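Local coordinates for protein transport protein SECE2 (Mycobacterium tuberculosis, PDB 3ONR), which binds calcium ions at interfaces between three subunits of a hollow spherical homododecamer and may also sequester other small ligands, at the interface of chains A and B and the interface of chains A and C. Sequence-based numbering; all coordinates share one arbitrary frame. Chains: chain A/B/C, Protein transport protein SECE2.

Contact 1: the interface of chains A and B. Residues chain A 4-7, 63, 66, 72; chain B 8-11, 59.
The phenol ring of A:Tyr5 meets the partner chain at its edge, where the backbone O of B:Ile11 lies in the ring plane, 3.7 Å from CD1. This is an antiparallel beta junction of the dodecin family, joining strand 4-14 of two subunits of the dodecamer. A:Tyr5 pairs with B:Ile11, A:Lys6 with B:Ile10 and A:Val7 with B:Asp9. A:Tyr5 N donates to B:Ile11 O at 2.9 Å, in the carbonyl plane and nearly straight (164° at H). B:Ile11 N returns the bond to A:Tyr5 O, but from above that carbonyl plane. A:Val7 N gives to B:Asp9 O at 3.0 Å, again from above the plane. A water then extends the pairing. It lies 2.9 Å from B:Asp9 N and also contacts A:Val7 O and the side-chain amine NZ of A:Lys6. The lysine runs out with CG anti to the backbone N (chi1 -178°) and turns only at its last torsion, which brings NZ to this water. Side chains pack on both sides of the paired strands. The A:Val7 and B:Ile11 side chains cross at about a right angle, and A:Val7 CG2, anti to its carbonyl carbon, touches B:Ile11 CD1 at 3.5 Å. On the other side, the methyl CE of A:Met66 reaches B:Ile10 CG2, also at 3.5 Å. CD1 of A:Leu72, an engineered residue, meets B:Ile8 CD1 at 3.6 Å.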
loop_
_atom_site.group_PDB
_atom_site.type_symbol
_atom_site.label_atom_id
_atom_site.label_comp_id
_atom_site.label_asym_id
_atom_site.label_seq_id
_atom_site.Cartn_x
_atom_site.Cartn_y
_atom_site.Cartn_z
ATOM N N VAL A 4 16.954 -11.837 19.820
ATOM C CA VAL A 4 15.641 -11.510 19.279
ATOM C C VAL A 4 15.248 -10.112 19.712
ATOM O O VAL A 4 15.537 -9.729 20.846
ATOM C CB VAL A 4 14.617 -12.588 19.800
ATOM C CG1 VAL A 4 13.192 -12.194 19.344
ATOM C CG2 VAL A 4 15.016 -13.939 19.268
ATOM N N TYR A 5 14.526 -9.346 18.875
ATOM C CA TYR A 5 14.247 -7.967 19.144
ATOM C C TYR A 5 12.733 -7.701 19.131
ATOM O O TYR A 5 11.975 -8.442 18.473
ATOM C CB TYR A 5 14.824 -7.104 18.048
ATOM C CG TYR A 5 16.312 -7.302 17.913
ATOM C CD1 TYR A 5 16.834 -8.379 17.195
ATOM C CD2 TYR A 5 17.202 -6.327 18.442
ATOM C CE1 TYR A 5 18.197 -8.572 17.110
ATOM C CE2 TYR A 5 18.609 -6.535 18.401
ATOM C CZ TYR A 5 19.082 -7.618 17.689
ATOM O OH TYR A 5 20.465 -7.850 17.572
ATOM N N LYS A 6 12.331 -6.714 19.885
ATOM C CA LYS A 6 10.937 -6.292 19.897
ATOM C C LYS A 6 10.818 -5.016 19.135
ATOM O O LYS A 6 11.752 -4.197 19.128
ATOM C CB LYS A 6 10.474 -6.092 21.354
ATOM C CG LYS A 6 8.971 -5.693 21.408
ATOM C CD LYS A 6 8.450 -5.886 22.829
ATOM C CE LYS A 6 7.141 -5.165 23.011
ATOM N NZ LYS A 6 6.002 -5.792 22.349
ATOM N N VAL A 7 9.735 -4.857 18.403
ATOM C CA VAL A 7 9.579 -3.632 17.570
ATOM C C VAL A 7 8.353 -2.911 18.108
ATOM O O VAL A 7 7.238 -3.528 18.164
ATOM C CB VAL A 7 9.237 -4.050 16.068
ATOM C CG1 VAL A 7 9.065 -2.765 15.140
ATOM C CG2 VAL A 7 10.294 -4.929 15.583
ATOM N N SER A 63 13.228 -0.578 17.239
ATOM C CA SER A 63 13.342 -1.940 17.789
ATOM C C SER A 63 14.473 -2.025 18.787
ATOM O O SER A 63 15.378 -1.179 18.784
ATOM C CB SER A 63 13.535 -2.930 16.667
ATOM O OG SER A 63 14.662 -2.562 15.871
ATOM N N MET A 66 15.309 -8.019 23.122
ATOM C CA MET A 66 14.446 -8.515 24.222
ATOM C C MET A 66 15.329 -8.988 25.316
ATOM O O MET A 66 16.125 -9.830 25.056
ATOM C CB MET A 66 13.687 -9.773 23.810
ATOM C CG MET A 66 12.617 -9.533 22.755
ATOM S SD MET A 66 11.697 -11.096 22.459
ATOM C CE MET A 66 10.411 -10.106 21.751
ATOM N N LEU A 72 7.077 -10.889 28.561
ATOM C CA LEU A 72 6.456 -10.406 27.359
ATOM C C LEU A 72 4.932 -10.101 27.594
ATOM O O LEU A 72 4.261 -10.545 28.569
ATOM C CB LEU A 72 6.656 -11.531 26.330
ATOM C CG LEU A 72 6.300 -11.514 24.875
ATOM C CD1 LEU A 72 7.616 -11.355 24.050
ATOM C CD2 LEU A 72 5.753 -12.925 24.593
ATOM O OXT LEU A 72 4.379 -9.291 26.808
ATOM N N ILE B 8 2.091 -8.511 18.937
ATOM C CA ILE B 8 3.449 -7.914 19.009
ATOM C C ILE B 8 4.213 -8.137 17.689
ATOM O O ILE B 8 3.900 -9.035 16.940
ATOM C CB ILE B 8 4.319 -8.484 20.165
ATOM C CG1 ILE B 8 4.574 -9.967 20.024
ATOM C CG2 ILE B 8 3.621 -8.237 21.568
ATOM C CD1 ILE B 8 5.683 -10.465 21.087
ATOM N N ASP B 9 5.131 -7.217 17.374
ATOM C CA ASP B 9 5.998 -7.474 16.214
ATOM C C ASP B 9 7.401 -7.749 16.812
ATOM O O ASP B 9 7.873 -7.082 17.769
ATOM C CB ASP B 9 6.097 -6.232 15.292
ATOM C CG ASP B 9 4.821 -6.009 14.469
ATOM O OD1 ASP B 9 3.902 -6.831 14.509
ATOM O OD2 ASP B 9 4.726 -4.968 13.781
ATOM N N ILE B 10 8.071 -8.723 16.210
ATOM C CA ILE B 10 9.375 -9.116 16.699
ATOM C C ILE B 10 10.281 -9.363 15.489
ATOM O O ILE B 10 9.804 -9.626 14.401
ATOM C CB ILE B 10 9.241 -10.436 17.503
ATOM C CG1 ILE B 10 8.607 -11.534 16.650
ATOM C CG2 ILE B 10 8.432 -10.200 18.831
ATOM C CD1 ILE B 10 8.425 -12.890 17.400
ATOM N N ILE B 11 11.575 -9.231 15.732
ATOM C CA ILE B 11 12.580 -9.494 14.692
ATOM C C ILE B 11 13.520 -10.607 15.139
ATOM O O ILE B 11 14.020 -10.606 16.316
ATOM C CB ILE B 11 13.375 -8.220 14.427
ATOM C CG1 ILE B 11 12.434 -7.144 13.780
ATOM C CG2 ILE B 11 14.624 -8.482 13.438
ATOM C CD1 ILE B 11 13.176 -5.749 13.687
ATOM N N LYS B 59 11.033 -9.524 10.195
ATOM C CA LYS B 59 10.101 -8.967 11.231
ATOM C C LYS B 59 8.797 -9.745 11.057
ATOM O O LYS B 59 8.264 -9.896 9.885
ATOM C CB LYS B 59 9.898 -7.456 10.977
ATOM C CG LYS B 59 8.819 -6.924 11.904
ATOM C CD LYS B 59 8.272 -5.732 11.169
ATOM C CE LYS B 59 8.739 -4.572 11.700
ATOM N NZ LYS B 59 7.945 -3.395 11.005
HETATM O O HOH W 1 5.419 -5.092 19.358
#

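Contact 2: the interface of chains A and B. Residues chain A 71-72; chain B 6, 29, 32-33, 64, 70.
The C-terminal tail of chain A docks against the end of helix 18-32 of chain B in the dodecin dodecamer. A:Leu72, an engineered residue, ends the chain, and its backbone and terminal carboxylate carry the polar contacts. A:Leu72 N donates to the hydroxyl OG of B:Ser32 at 3.2 Å (154° at H). That OG stands anti to its own backbone N (chi1 -173°), turned toward the tail. A water bridges the same two residues. The water oxygen lies 2.6 Å from B:Ser32 OG. The same water oxygen is 2.9 Å from A:Leu72 O, a carboxylate oxygen. From the other side comes B:Gln70, its chain extended beyond CG. Its amide NE2 donates to A:Leu72 O at 3.0 Å. This carboxylate oxygen lies close to the glutamine amide plane, while the nitrogen sits above the carboxylate plane. The side-chain amine NZ of B:Lys6 is 3.8 Å from A:Leu72 OXT and, if charged, may help to steady the carboxylate. The leucine side chain faces the helix end, with CB and CD2 against B:Ser32 CB and CD2 toward B:Val33. Behind B:Val33, one face of the B:Phe64 ring is covered by B:Val33 CG2, which stands 3.5 Å above the ring plane, over its centre.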
loop_
_atom_site.group_PDB
_atom_site.type_symbol
_atom_site.label_atom_id
_atom_site.label_comp_id
_atom_site.label_asym_id
_atom_site.label_seq_id
_atom_site.Cartn_x
_atom_site.Cartn_y
_atom_site.Cartn_z
ATOM N N PRO A 71 9.319 -9.836 31.186
ATOM C CA PRO A 71 8.207 -10.683 30.710
ATOM C C PRO A 71 7.555 -10.044 29.465
ATOM O O PRO A 71 7.549 -8.850 29.292
ATOM C CB PRO A 71 7.261 -10.728 31.936
ATOM C CG PRO A 71 8.323 -10.771 33.168
ATOM C CD PRO A 71 9.220 -9.559 32.648
ATOM N N LEU A 72 7.077 -10.889 28.561
ATOM C CA LEU A 72 6.456 -10.406 27.359
ATOM C C LEU A 72 4.932 -10.101 27.594
ATOM O O LEU A 72 4.261 -10.545 28.569
ATOM C CB LEU A 72 6.656 -11.531 26.330
ATOM C CG LEU A 72 6.300 -11.514 24.875
ATOM C CD1 LEU A 72 7.616 -11.355 24.050
ATOM C CD2 LEU A 72 5.753 -12.925 24.593
ATOM O OXT LEU A 72 4.379 -9.291 26.808
ATOM N N LYS B 6 -3.542 -10.197 22.320
ATOM C CA LYS B 6 -2.395 -9.251 22.214
ATOM C C LYS B 6 -1.660 -9.504 20.911
ATOM O O LYS B 6 -1.535 -10.643 20.453
ATOM C CB LYS B 6 -1.427 -9.491 23.383
ATOM C CG LYS B 6 -0.144 -8.574 23.508
ATOM C CD LYS B 6 0.465 -8.811 24.958
ATOM C CE LYS B 6 1.857 -8.274 25.076
ATOM N NZ LYS B 6 2.012 -6.863 25.172
ATOM N N ALA B 29 9.415 -16.095 21.571
ATOM C CA ALA B 29 8.122 -15.601 22.046
ATOM C C ALA B 29 7.297 -16.701 22.757
ATOM O O ALA B 29 6.702 -16.480 23.857
ATOM C CB ALA B 29 7.325 -14.926 20.965
ATOM N N SER B 32 7.481 -17.489 26.484
ATOM C CA SER B 32 6.803 -16.531 27.443
ATOM C C SER B 32 5.322 -16.810 27.203
ATOM O O SER B 32 4.557 -17.084 28.163
ATOM C CB SER B 32 7.340 -15.083 27.201
ATOM O OG SER B 32 6.909 -14.066 28.134
ATOM N N VAL B 33 4.878 -16.803 25.924
ATOM C CA VAL B 33 3.452 -17.131 25.685
ATOM C C VAL B 33 3.238 -18.236 24.689
ATOM O O VAL B 33 3.440 -18.014 23.472
ATOM C CB VAL B 33 2.736 -15.861 25.211
ATOM C CG1 VAL B 33 2.643 -14.903 26.414
ATOM C CG2 VAL B 33 3.553 -15.180 24.043
ATOM N N PHE B 64 -1.607 -13.692 20.414
ATOM C CA PHE B 64 -1.868 -14.716 21.438
ATOM C C PHE B 64 -2.851 -14.139 22.429
ATOM O O PHE B 64 -3.097 -12.920 22.476
ATOM C CB PHE B 64 -0.543 -15.137 22.126
ATOM C CG PHE B 64 0.296 -13.978 22.566
ATOM C CD1 PHE B 64 0.053 -13.361 23.780
ATOM C CD2 PHE B 64 1.292 -13.479 21.759
ATOM C CE1 PHE B 64 0.878 -12.235 24.149
ATOM C CE2 PHE B 64 2.075 -12.380 22.116
ATOM C CZ PHE B 64 1.837 -11.752 23.298
ATOM N N GLN B 70 -1.587 -8.370 31.937
ATOM C CA GLN B 70 -0.497 -8.314 30.938
ATOM C C GLN B 70 -0.584 -6.946 30.255
ATOM O O GLN B 70 -1.678 -6.474 29.986
ATOM C CB GLN B 70 -0.611 -9.475 29.947
ATOM C CG GLN B 70 0.458 -9.493 28.824
ATOM C CD GLN B 70 0.368 -10.717 28.016
ATOM O OE1 GLN B 70 -0.752 -11.224 27.777
ATOM N NE2 GLN B 70 1.521 -11.263 27.642
HETATM O O HOH W 2 4.750 -13.265 29.441
#

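Contact 3: the interface of chains A and C. Residues chain A 16-19, 46, 56; chain C 18-19, 23, 58.
C:Glu19 sets CG anti to its carbonyl carbon (chi1 -77°) and then bends at chi2 (83°), which turns its carboxylate toward the start of helix 18-32 in chain A. In this calcium dodecin, Glu19 is the calcium ligand shared between neighbouring subunits. The backbone A:Trp18 N donates to C:Glu19 OE2 at 2.8 Å, nearly straight. The oxygen uses its anti lone pair, the one away from OE1. This N-H belongs to the first residue of the helix, so the helix end may help to stabilise the negative charge. The carboxylate OE1 of A:Glu19 is 3.1 Å from the same OE2. The structure alone does not show whether a cation or a proton holds them together; calcium binding by Glu19 fits the first. The indole of A:Trp18 and C:Glu19 run past each other in opposite directions, with A:Trp18 CE3 3.6 Å from C:Glu19 CD. A:Tyr56 takes the methylene CG of C:Glu19 over one ring face, toward the rim, 3.9 Å from the centroid. The A:Tyr56 ring is turned 71° from the C:Glu19 carboxylate plane. The same tyrosine sets CD2 3.6 Å above the plane of A:Trp18, toward the rim, on the side of the C:Glu19 carboxylate. At the far rim, A:Trp18 CH2 meets C:Ile58 CD1 tip to tip at 3.7 Å.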
loop_
_atom_site.group_PDB
_atom_site.type_symbol
_atom_site.label_atom_id
_atom_site.label_comp_id
_atom_site.label_asym_id
_atom_site.label_seq_id
_atom_site.Cartn_x
_atom_site.Cartn_y
_atom_site.Cartn_z
ATOM N N THR A 16 6.409 22.669 18.196
ATOM C CA THR A 16 7.414 23.308 17.364
ATOM C C THR A 16 7.545 22.718 15.957
ATOM O O THR A 16 7.352 23.416 14.939
ATOM C CB THR A 16 8.762 23.211 18.079
ATOM O OG1 THR A 16 8.622 23.761 19.398
ATOM C CG2 THR A 16 9.885 23.982 17.335
ATOM N N SER A 17 7.896 21.439 15.893
ATOM C CA SER A 17 8.260 20.789 14.656
ATOM C C SER A 17 8.071 19.300 14.747
ATOM O O SER A 17 8.105 18.724 15.856
ATOM C CB SER A 17 9.732 21.029 14.268
ATOM O OG SER A 17 10.645 20.517 15.248
ATOM N N TRP A 18 7.963 18.643 13.599
ATOM C CA TRP A 18 7.948 17.150 13.599
ATOM C C TRP A 18 9.337 16.640 14.047
ATOM O O TRP A 18 9.441 15.574 14.690
ATOM C CB TRP A 18 7.585 16.616 12.205
ATOM C CG TRP A 18 6.085 16.678 11.986
ATOM C CD1 TRP A 18 5.124 16.052 12.736
ATOM C CD2 TRP A 18 5.406 17.370 10.962
ATOM N NE1 TRP A 18 3.864 16.324 12.243
ATOM C CE2 TRP A 18 4.012 17.155 11.160
ATOM C CE3 TRP A 18 5.826 18.224 9.906
ATOM C CZ2 TRP A 18 3.038 17.741 10.363
ATOM C CZ3 TRP A 18 4.809 18.802 9.087
ATOM C CH2 TRP A 18 3.450 18.498 9.311
ATOM N N GLU A 19 10.420 17.358 13.685
ATOM C CA GLU A 19 11.804 16.941 14.190
ATOM C C GLU A 19 11.875 16.914 15.708
ATOM O O GLU A 19 12.456 15.986 16.307
ATOM C CB GLU A 19 12.856 17.947 13.693
ATOM C CG GLU A 19 13.243 17.713 12.189
ATOM C CD GLU A 19 12.290 18.424 11.217
ATOM O OE1 GLU A 19 11.316 19.050 11.692
ATOM O OE2 GLU A 19 12.583 18.431 9.982
ATOM N N MET A 46 -1.116 16.600 12.497
ATOM C CA MET A 46 -1.246 17.721 13.427
ATOM C C MET A 46 -2.580 17.649 14.160
ATOM O O MET A 46 -3.627 17.344 13.568
ATOM C CB MET A 46 -1.151 19.061 12.720
ATOM C CG MET A 46 0.151 19.248 12.016
ATOM S SD MET A 46 -0.188 20.239 10.534
ATOM C CE MET A 46 -0.362 21.760 11.280
ATOM N N TYR A 56 2.335 19.296 16.499
ATOM C CA TYR A 56 2.833 18.350 15.459
ATOM C C TYR A 56 3.052 16.974 16.083
ATOM O O TYR A 56 3.630 16.858 17.186
ATOM C CB TYR A 56 4.162 18.859 14.900
ATOM C CG TYR A 56 3.967 20.209 14.286
ATOM C CD1 TYR A 56 4.164 21.387 15.043
ATOM C CD2 TYR A 56 3.537 20.309 12.951
ATOM C CE1 TYR A 56 3.939 22.679 14.487
ATOM C CE2 TYR A 56 3.331 21.622 12.381
ATOM C CZ TYR A 56 3.530 22.755 13.175
ATOM O OH TYR A 56 3.248 24.014 12.630
ATOM N N TRP C 18 8.042 22.386 5.934
ATOM C CA TRP C 18 6.834 21.635 5.804
ATOM C C TRP C 18 5.860 22.008 6.947
ATOM O O TRP C 18 4.628 22.018 6.757
ATOM C CB TRP C 18 7.120 20.100 5.773
ATOM C CG TRP C 18 7.542 19.658 4.404
ATOM C CD1 TRP C 18 6.835 19.814 3.235
ATOM C CD2 TRP C 18 8.792 19.064 4.047
ATOM N NE1 TRP C 18 7.588 19.317 2.172
ATOM C CE2 TRP C 18 8.768 18.821 2.666
ATOM C CE3 TRP C 18 9.888 18.571 4.803
ATOM C CZ2 TRP C 18 9.858 18.204 1.982
ATOM C CZ3 TRP C 18 10.973 17.992 4.120
ATOM C CH2 TRP C 18 10.937 17.795 2.749
ATOM N N GLU C 19 6.376 22.300 8.132
ATOM C CA GLU C 19 5.458 22.676 9.258
ATOM C C GLU C 19 4.708 23.975 8.990
ATOM O O GLU C 19 3.492 24.135 9.285
ATOM C CB GLU C 19 6.255 22.915 10.517
ATOM C CG GLU C 19 6.712 21.607 11.222
ATOM C CD GLU C 19 7.945 21.029 10.653
ATOM O OE1 GLU C 19 8.555 21.634 9.776
ATOM O OE2 GLU C 19 8.364 19.954 11.139
ATOM N N ALA C 23 0.860 24.502 8.566
ATOM C CA ALA C 23 0.175 25.447 9.449
ATOM C C ALA C 23 -0.692 26.457 8.660
ATOM O O ALA C 23 -1.851 26.802 9.020
ATOM C CB ALA C 23 1.165 26.217 10.293
ATOM N N ILE C 58 3.100 20.348 1.066
ATOM C CA ILE C 58 2.594 19.290 1.928
ATOM C C ILE C 58 1.089 19.109 1.651
ATOM O O ILE C 58 0.357 20.120 1.570
ATOM C CB ILE C 58 2.917 19.544 3.400
ATOM C CG1 ILE C 58 2.595 18.258 4.157
ATOM C CG2 ILE C 58 2.225 20.837 3.946
ATOM C CD1 ILE C 58 3.131 18.352 5.604
#

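Contacts 1 and 2 belong to one A-B interface. Their C-alpha centres lie about 11 Å apart, and both use A:Leu72, which reaches chain B in each. Strand 4-14 of chain B also serves both, as does the strand 54-65 of that chain. Contact 3 joins chain A to a different neighbour, its C-alpha centre about 29 Å from that of contact 1 and about 36 Å from that of contact 2. It uses the start of helix 18-32, whose end in chain B receives the tail in contact 2. Each subunit thus meets different partners through separate surfaces, which is consistent with a closed dodecameric shell.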